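Local coordinates for separin (Saccharomyces cerevisiae, PDB 5U1T), which is a caspase-like cysteine protease that cleaves the MCD1/SCC1 subunit of cohesin at the onset of anaphase and is held inactive by securin for most of the cell cycle, at residues G708-L711 with P712-P716; S730-I733 with K734-L738; G783-L786 with A787-S791. All coordinates share one frame; numbering follows the deposited sequence.

Contact 1. Residues G708-L711 with P712-P716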
loop_
_atom_site.group_PDB
_atom_site.type_symbol
_atom_site.label_atom_id
_atom_site.label_comp_id
_atom_site.label_asym_id
_atom_site.label_seq_id
_atom_site.Cartn_x
_atom_site.Cartn_y
_atom_site.Cartn_z
ATOM N N GLY A 708 1.621 -18.721 6.159
ATOM C CA GLY A 708 0.941 -19.097 7.380
ATOM C C GLY A 708 1.731 -20.037 8.258
ATOM O O GLY A 708 1.490 -20.090 9.454
ATOM N N LYS A 709 2.669 -20.784 7.688
ATOM C CA LYS A 709 3.493 -21.678 8.499
ATOM C C LYS A 709 4.998 -21.445 8.290
ATOM O O LYS A 709 5.708 -21.013 9.218
ATOM C CB LYS A 709 3.132 -23.138 8.214
ATOM C CG LYS A 709 1.722 -23.546 8.682
ATOM C CD LYS A 709 1.671 -25.030 9.036
ATOM C CE LYS A 709 0.570 -25.372 10.056
ATOM N NZ LYS A 709 -0.791 -25.448 9.448
ATOM N N THR A 710 5.480 -21.718 7.080
ATOM C CA THR A 710 6.911 -21.605 6.752
ATOM C C THR A 710 7.547 -20.253 7.132
ATOM O O THR A 710 8.478 -20.188 7.954
ATOM C CB THR A 710 7.133 -21.841 5.246
ATOM O OG1 THR A 710 6.419 -23.018 4.846
ATOM C CG2 THR A 710 8.614 -22.004 4.937
ATOM N N LEU A 711 7.039 -19.182 6.531
ATOM C CA LEU A 711 7.565 -17.843 6.774
ATOM C C LEU A 711 7.511 -17.385 8.255
ATOM O O LEU A 711 8.481 -16.816 8.755
ATOM C CB LEU A 711 6.832 -16.840 5.880
ATOM C CG LEU A 711 7.496 -15.481 5.714
ATOM C CD1 LEU A 711 9.003 -15.665 5.643
ATOM C CD2 LEU A 711 6.977 -14.798 4.465
ATOM N N PRO A 712 6.391 -17.623 8.968
ATOM C CA PRO A 712 6.416 -17.289 10.398
ATOM C C PRO A 712 7.389 -18.127 11.225
ATOM O O PRO A 712 7.794 -17.675 12.298
ATOM C CB PRO A 712 4.980 -17.570 10.848
ATOM C CG PRO A 712 4.168 -17.486 9.628
ATOM C CD PRO A 712 5.037 -18.019 8.536
ATOM N N ALA A 713 7.757 -19.314 10.745
ATOM C CA ALA A 713 8.651 -20.200 11.489
ATOM C C ALA A 713 10.112 -19.751 11.393
ATOM O O ALA A 713 10.986 -20.225 12.139
ATOM C CB ALA A 713 8.504 -21.631 10.993
ATOM N N MET A 714 10.368 -18.821 10.481
ATOM C CA MET A 714 11.731 -18.451 10.150
ATOM C C MET A 714 12.015 -16.993 10.365
ATOM O O MET A 714 13.169 -16.597 10.496
ATOM C CB MET A 714 12.023 -18.815 8.705
ATOM C CG MET A 714 11.966 -20.314 8.468
ATOM S SD MET A 714 12.358 -20.696 6.765
ATOM C CE MET A 714 11.373 -19.464 5.900
ATOM N N LYS A 715 10.968 -16.186 10.383
ATOM C CA LYS A 715 11.137 -14.769 10.642
ATOM C C LYS A 715 9.910 -14.248 11.382
ATOM O O LYS A 715 9.123 -13.474 10.826
ATOM C CB LYS A 715 11.359 -14.011 9.330
ATOM C CG LYS A 715 12.273 -12.796 9.437
ATOM C CD LYS A 715 13.722 -13.204 9.716
ATOM C CE LYS A 715 14.654 -12.000 9.929
ATOM N NZ LYS A 715 16.002 -12.426 10.410
ATOM N N PRO A 716 9.741 -14.680 12.647
ATOM C CA PRO A 716 8.558 -14.359 13.457
ATOM C C PRO A 716 8.253 -12.864 13.479
ATOM O O PRO A 716 7.090 -12.462 13.412
ATOM C CB PRO A 716 8.947 -14.849 14.863
ATOM C CG PRO A 716 9.956 -15.883 14.634
ATOM C CD PRO A 716 10.732 -15.442 13.423
#
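The side chains of Thr710 and Met714 run side by side in the same direction, and two torsions account for their meeting: at Thr710 the methyl CG2 lies anti to the backbone N (chi1 -48° for OG1), while Met714 bends at its last bond (chi3 -45°) and so turns its methyl back. Thr710 CG2 and Met714 CE then approach to 3.9 Å, and the same CE lies 3.6 Å from Thr710 O. The polar branch, Thr710 OG1, turns instead to Ile705 O in a weak hydrogen bond. This is the C-terminal end of helix 700-714, and a proline interrupts its bonding. Pro712 has no N-H to offer to Gly708 O; its ring carbon CG stands 3.7 Å from that oxygen. Beyond the kink the bonding is uneven. Ala713 N divides itself between two weak bonds, to Lys709 O at 3.1 Å and to Thr710 O at 3.0 Å. Leu711 O collects two donors: Lys715 N at 3.0 Å, nearly in line with the carbonyl, and Met714 N at 3.2 Å, above the carbonyl plane. Leu711 itself packs on Ala687 of helix 680-689 and on the loop residues Leu675 and Phe719. The stem of Lys715 rests against Ile680 and Ala683 of helix 680-689, and its ammonium NZ binds Leu675 O and Ala678 O.

Contact 2. Residues S730-I733 with K734-L738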
loop_
_atom_site.group_PDB
_atom_site.type_symbol
_atom_site.label_atom_id
_atom_site.label_comp_id
_atom_site.label_asym_id
_atom_site.label_seq_id
_atom_site.Cartn_x
_atom_site.Cartn_y
_atom_site.Cartn_z
ATOM N N SER A 730 9.322 3.033 12.181
ATOM C CA SER A 730 9.365 2.963 10.717
ATOM C C SER A 730 9.335 1.530 10.149
ATOM O O SER A 730 8.747 1.298 9.085
ATOM C CB SER A 730 10.607 3.655 10.191
ATOM O OG SER A 730 11.720 2.792 10.344
ATOM N N LEU A 731 9.993 0.602 10.845
ATOM C CA LEU A 731 9.975 -0.811 10.492
ATOM C C LEU A 731 8.705 -1.481 10.973
ATOM O O LEU A 731 8.212 -2.431 10.357
ATOM C CB LEU A 731 11.167 -1.549 11.102
ATOM C CG LEU A 731 12.578 -1.274 10.602
ATOM C CD1 LEU A 731 13.511 -2.303 11.217
ATOM C CD2 LEU A 731 12.613 -1.317 9.087
ATOM N N TYR A 732 8.194 -1.015 12.103
ATOM C CA TYR A 732 6.982 -1.600 12.645
ATOM C C TYR A 732 5.826 -1.300 11.700
ATOM O O TYR A 732 5.014 -2.174 11.440
ATOM C CB TYR A 732 6.695 -1.080 14.053
ATOM C CG TYR A 732 5.372 -1.540 14.617
ATOM C CD1 TYR A 732 4.940 -2.856 14.460
ATOM C CD2 TYR A 732 4.553 -0.659 15.316
ATOM C CE1 TYR A 732 3.719 -3.278 14.977
ATOM C CE2 TYR A 732 3.340 -1.069 15.840
ATOM C CZ TYR A 732 2.925 -2.377 15.667
ATOM O OH TYR A 732 1.713 -2.773 16.183
ATOM N N ILE A 733 5.779 -0.075 11.173
ATOM C CA ILE A 733 4.800 0.299 10.165
ATOM C C ILE A 733 4.923 -0.626 8.949
ATOM O O ILE A 733 3.913 -1.081 8.383
ATOM C CB ILE A 733 4.974 1.765 9.727
ATOM C CG1 ILE A 733 4.667 2.720 10.878
ATOM C CG2 ILE A 733 4.081 2.090 8.544
ATOM C CD1 ILE A 733 3.229 2.764 11.264
ATOM N N LYS A 734 6.164 -0.929 8.572
ATOM C CA LYS A 734 6.430 -1.766 7.409
ATOM C C LYS A 734 5.991 -3.216 7.634
ATOM O O LYS A 734 5.541 -3.874 6.698
ATOM C CB LYS A 734 7.914 -1.701 7.036
ATOM C CG LYS A 734 8.278 -0.485 6.181
ATOM C CD LYS A 734 9.789 -0.304 6.061
ATOM C CE LYS A 734 10.145 0.844 5.116
ATOM N NZ LYS A 734 11.584 0.803 4.659
ATOM N N VAL A 735 6.116 -3.701 8.869
ATOM C CA VAL A 735 5.617 -5.028 9.245
ATOM C C VAL A 735 4.088 -5.114 9.082
ATOM O O VAL A 735 3.564 -6.057 8.485
ATOM C CB VAL A 735 6.025 -5.388 10.712
ATOM C CG1 VAL A 735 5.149 -6.477 11.287
ATOM C CG2 VAL A 735 7.489 -5.803 10.781
ATOM N N ILE A 736 3.379 -4.123 9.605
ATOM C CA ILE A 736 1.933 -4.104 9.512
ATOM C C ILE A 736 1.526 -4.070 8.051
ATOM O O ILE A 736 0.623 -4.785 7.644
ATOM C CB ILE A 736 1.321 -2.904 10.255
ATOM C CG1 ILE A 736 1.701 -2.939 11.736
ATOM C CG2 ILE A 736 -0.182 -2.926 10.145
ATOM C CD1 ILE A 736 1.111 -1.784 12.540
ATOM N N LEU A 737 2.211 -3.250 7.260
ATOM C CA LEU A 737 1.944 -3.187 5.824
ATOM C C LEU A 737 2.161 -4.538 5.137
ATOM O O LEU A 737 1.434 -4.876 4.208
ATOM C CB LEU A 737 2.815 -2.128 5.153
ATOM C CG LEU A 737 2.507 -0.671 5.489
ATOM C CD1 LEU A 737 3.588 0.233 4.917
ATOM C CD2 LEU A 737 1.138 -0.256 4.986
ATOM N N LEU A 738 3.157 -5.301 5.587
ATOM C CA LEU A 738 3.406 -6.625 5.023
ATOM C C LEU A 738 2.194 -7.519 5.243
ATOM O O LEU A 738 1.732 -8.214 4.332
ATOM C CB LEU A 738 4.647 -7.275 5.643
ATOM C CG LEU A 738 4.905 -8.708 5.179
ATOM C CD1 LEU A 738 5.483 -8.717 3.782
ATOM C CD2 LEU A 738 5.788 -9.462 6.146
#
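Tyr732 O receives Ile736 N at 3.1 Å with an N-H...O angle of 165°, and Ile733 O receives Leu737 N at 3.0 Å with almost the same straightness; Val735 N reaches Leu731 O at 2.9 Å. These i to i+4 bonds define a regular turn near the start of helix 729-752. The fourth, from Lys734 N to Ser730 O, is weak. The extended chain of Lys734 passes close to that same carbonyl, its CG 3.4 Å from Ser730 O, and carries NZ to a salt bridge with Glu681 of helix 680-689.

Packing follows the same spacing on another face of the helix. With CG anti to the backbone N (chi1 174°), the Tyr732 ring leans forward along the helix, toward its C-terminal end, where Ile736 CD1 lies over one face, 4.0 Å from the ring centroid and 24° off the normal. The methyl is displaced toward the phenol end: Tyr732 CZ is its nearest ring atom, 3.7 Å from Ile736 CD1. This is a CH-pi contact, with the two side chains crossing obliquely. A leucine in place of Tyr732 would probably strip Ile736 CD1 of its aromatic cover and open a gap next to Asn723 and Lys776. One residue further on, Ile733 CG2 meets Leu737 CD1 at 4.1 Å, and both side chains also rest on Leu773 of helix 756-775 and Ser784 of helix 782-805. Helix 680-689 is thus met both by the Lys734-Glu681 salt bridge and by apolar packing through Leu684 and Ala687, while the Ile733 and Leu737 side packs on helices 756-775 and 782-805.

Contact 3. Residues G783-L786 with A787-S791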
loop_
_atom_site.group_PDB
_atom_site.type_symbol
_atom_site.label_atom_id
_atom_site.label_comp_id
_atom_site.label_asym_id
_atom_site.label_seq_id
_atom_site.Cartn_x
_atom_site.Cartn_y
_atom_site.Cartn_z
ATOM N N GLY A 783 7.183 6.589 1.470
ATOM C CA GLY A 783 7.167 5.218 0.974
ATOM C C GLY A 783 6.063 4.353 1.579
ATOM O O GLY A 783 5.376 3.591 0.885
ATOM N N SER A 784 5.872 4.478 2.882
ATOM C CA SER A 784 4.816 3.753 3.550
ATOM C C SER A 784 3.430 4.338 3.260
ATOM O O SER A 784 2.448 3.618 3.263
ATOM C CB SER A 784 5.082 3.726 5.049
ATOM O OG SER A 784 5.926 2.637 5.347
ATOM N N ARG A 785 3.341 5.639 3.009
ATOM C CA ARG A 785 2.047 6.240 2.735
ATOM C C ARG A 785 1.530 5.730 1.391
ATOM O O ARG A 785 0.344 5.449 1.234
ATOM C CB ARG A 785 2.130 7.767 2.750
ATOM C CG ARG A 785 0.801 8.436 2.554
ATOM C CD ARG A 785 0.933 9.921 2.546
ATOM N NE ARG A 785 1.770 10.402 1.464
ATOM C CZ ARG A 785 1.303 10.882 0.317
ATOM N NH1 ARG A 785 2.140 11.304 -0.616
ATOM N NH2 ARG A 785 -0.001 10.943 0.095
ATOM N N LEU A 786 2.437 5.597 0.428
ATOM C CA LEU A 786 2.081 5.122 -0.888
ATOM C C LEU A 786 1.733 3.650 -0.806
ATOM O O LEU A 786 0.813 3.198 -1.472
ATOM C CB LEU A 786 3.223 5.355 -1.888
ATOM C CG LEU A 786 3.681 6.795 -2.114
ATOM C CD1 LEU A 786 4.893 6.836 -3.031
ATOM C CD2 LEU A 786 2.558 7.683 -2.638
ATOM N N ALA A 787 2.472 2.907 0.012
ATOM C CA ALA A 787 2.216 1.479 0.191
ATOM C C ALA A 787 0.782 1.271 0.653
ATOM O O ALA A 787 0.052 0.452 0.105
ATOM C CB ALA A 787 3.175 0.879 1.194
ATOM N N LEU A 788 0.404 2.053 1.659
ATOM C CA LEU A 788 -0.895 2.006 2.298
ATOM C C LEU A 788 -2.011 2.489 1.376
ATOM O O LEU A 788 -3.148 2.056 1.497
ATOM C CB LEU A 788 -0.861 2.851 3.564
ATOM C CG LEU A 788 -2.126 2.835 4.398
ATOM C CD1 LEU A 788 -2.427 1.405 4.786
ATOM C CD2 LEU A 788 -1.898 3.693 5.619
ATOM N N LEU A 789 -1.687 3.406 0.469
ATOM C CA LEU A 789 -2.644 3.868 -0.516
ATOM C C LEU A 789 -2.981 2.737 -1.476
ATOM O O LEU A 789 -4.145 2.459 -1.740
ATOM C CB LEU A 789 -2.092 5.070 -1.268
ATOM C CG LEU A 789 -2.309 6.388 -0.533
ATOM C CD1 LEU A 789 -1.685 7.547 -1.299
ATOM C CD2 LEU A 789 -3.801 6.628 -0.311
ATOM N N LYS A 790 -1.945 2.081 -1.983
ATOM C CA LYS A 790 -2.109 0.972 -2.904
ATOM C C LYS A 790 -2.909 -0.137 -2.216
ATOM O O LYS A 790 -3.833 -0.704 -2.789
ATOM C CB LYS A 790 -0.743 0.465 -3.387
ATOM C CG LYS A 790 -0.215 1.177 -4.635
ATOM C CD LYS A 790 -1.161 0.952 -5.871
ATOM C CE LYS A 790 -0.601 1.536 -7.217
ATOM N NZ LYS A 790 -1.550 1.355 -8.390
ATOM N N SER A 791 -2.575 -0.412 -0.965
ATOM C CA SER A 791 -3.213 -1.486 -0.221
ATOM C C SER A 791 -4.663 -1.210 0.151
ATOM O O SER A 791 -5.492 -2.122 0.161
ATOM C CB SER A 791 -2.421 -1.784 1.044
ATOM O OG SER A 791 -1.515 -2.838 0.811
#
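Arg785 and Leu789 lie side by side, both side chains pointing the same way, and their closest approach is between Arg785 NH2 and Leu789 CD1 at 4.0 Å. The arginine runs extended through chi1 and chi2, then bends at chi3 (62°), which brings the guanidinium alongside the leucine's branch. Leu789 CD1 is also 4.5 Å from Leu786 CD2, so the same methyl has both the cationic group and an aliphatic one as neighbours. Leu789 CG also lies close to the backbone, 3.3 Å from Arg785 O.

The helix fixes this spacing. Arg785 O accepts Leu789 N at 3.0 Å, and the neighbouring bonds follow the same i to i+4 pattern: Leu788 N to Ser784 O at 3.0 Å, Ala787 N to Gly783 O at 3.1 Å, and Lys790 N to Leu786 O at 3.0 Å, this last with an N-H...O angle of 169°. Such uninterrupted bonding marks the first turns of helix 782-805, an element of the long alpha-helical region of separase.

Around this turn, Leu786 and Leu789 pack on Phe617 of helix 602-617, and Leu788 packs on Leu773 and Leu774 of helix 756-775. The guanidinium is held by Gln782, whose OE1 binds Arg785 NH1, and NH2 bonds to the backbone of the second protein in the assembly, on which Leu788 and Leu789 also pack. Polar grip and apolar surface therefore act together here: Arg785 supplies a directed donor to the bound chain, and the leucines beside it offer hydrophobic contact.

How the contacts relate
Each of the three is a local contact within one stretch of chain, met in series: contact 1 at the C-terminal end of helix 700-714, the others inside helices 729-752 and 782-805. Contacts 2 and 3 meet directly, their centres 11 Å apart: Leu737 CD1 lies 3.4 Å from Ser784 OG, and Leu737 CD2 lies 3.9 Å from Leu788 CD1. Contact 1 stands aside, its centre 16 Å from that of contact 2, with nearest atoms about 6 Å apart; helix 680-689 nevertheless touches both. Contacts 1 and 3 are farther separated, 24 Å between centres. All lie away from Cys1497, the active-site cysteine assigned by similarity. Of the three, contact 3 alone touches the second protein chain.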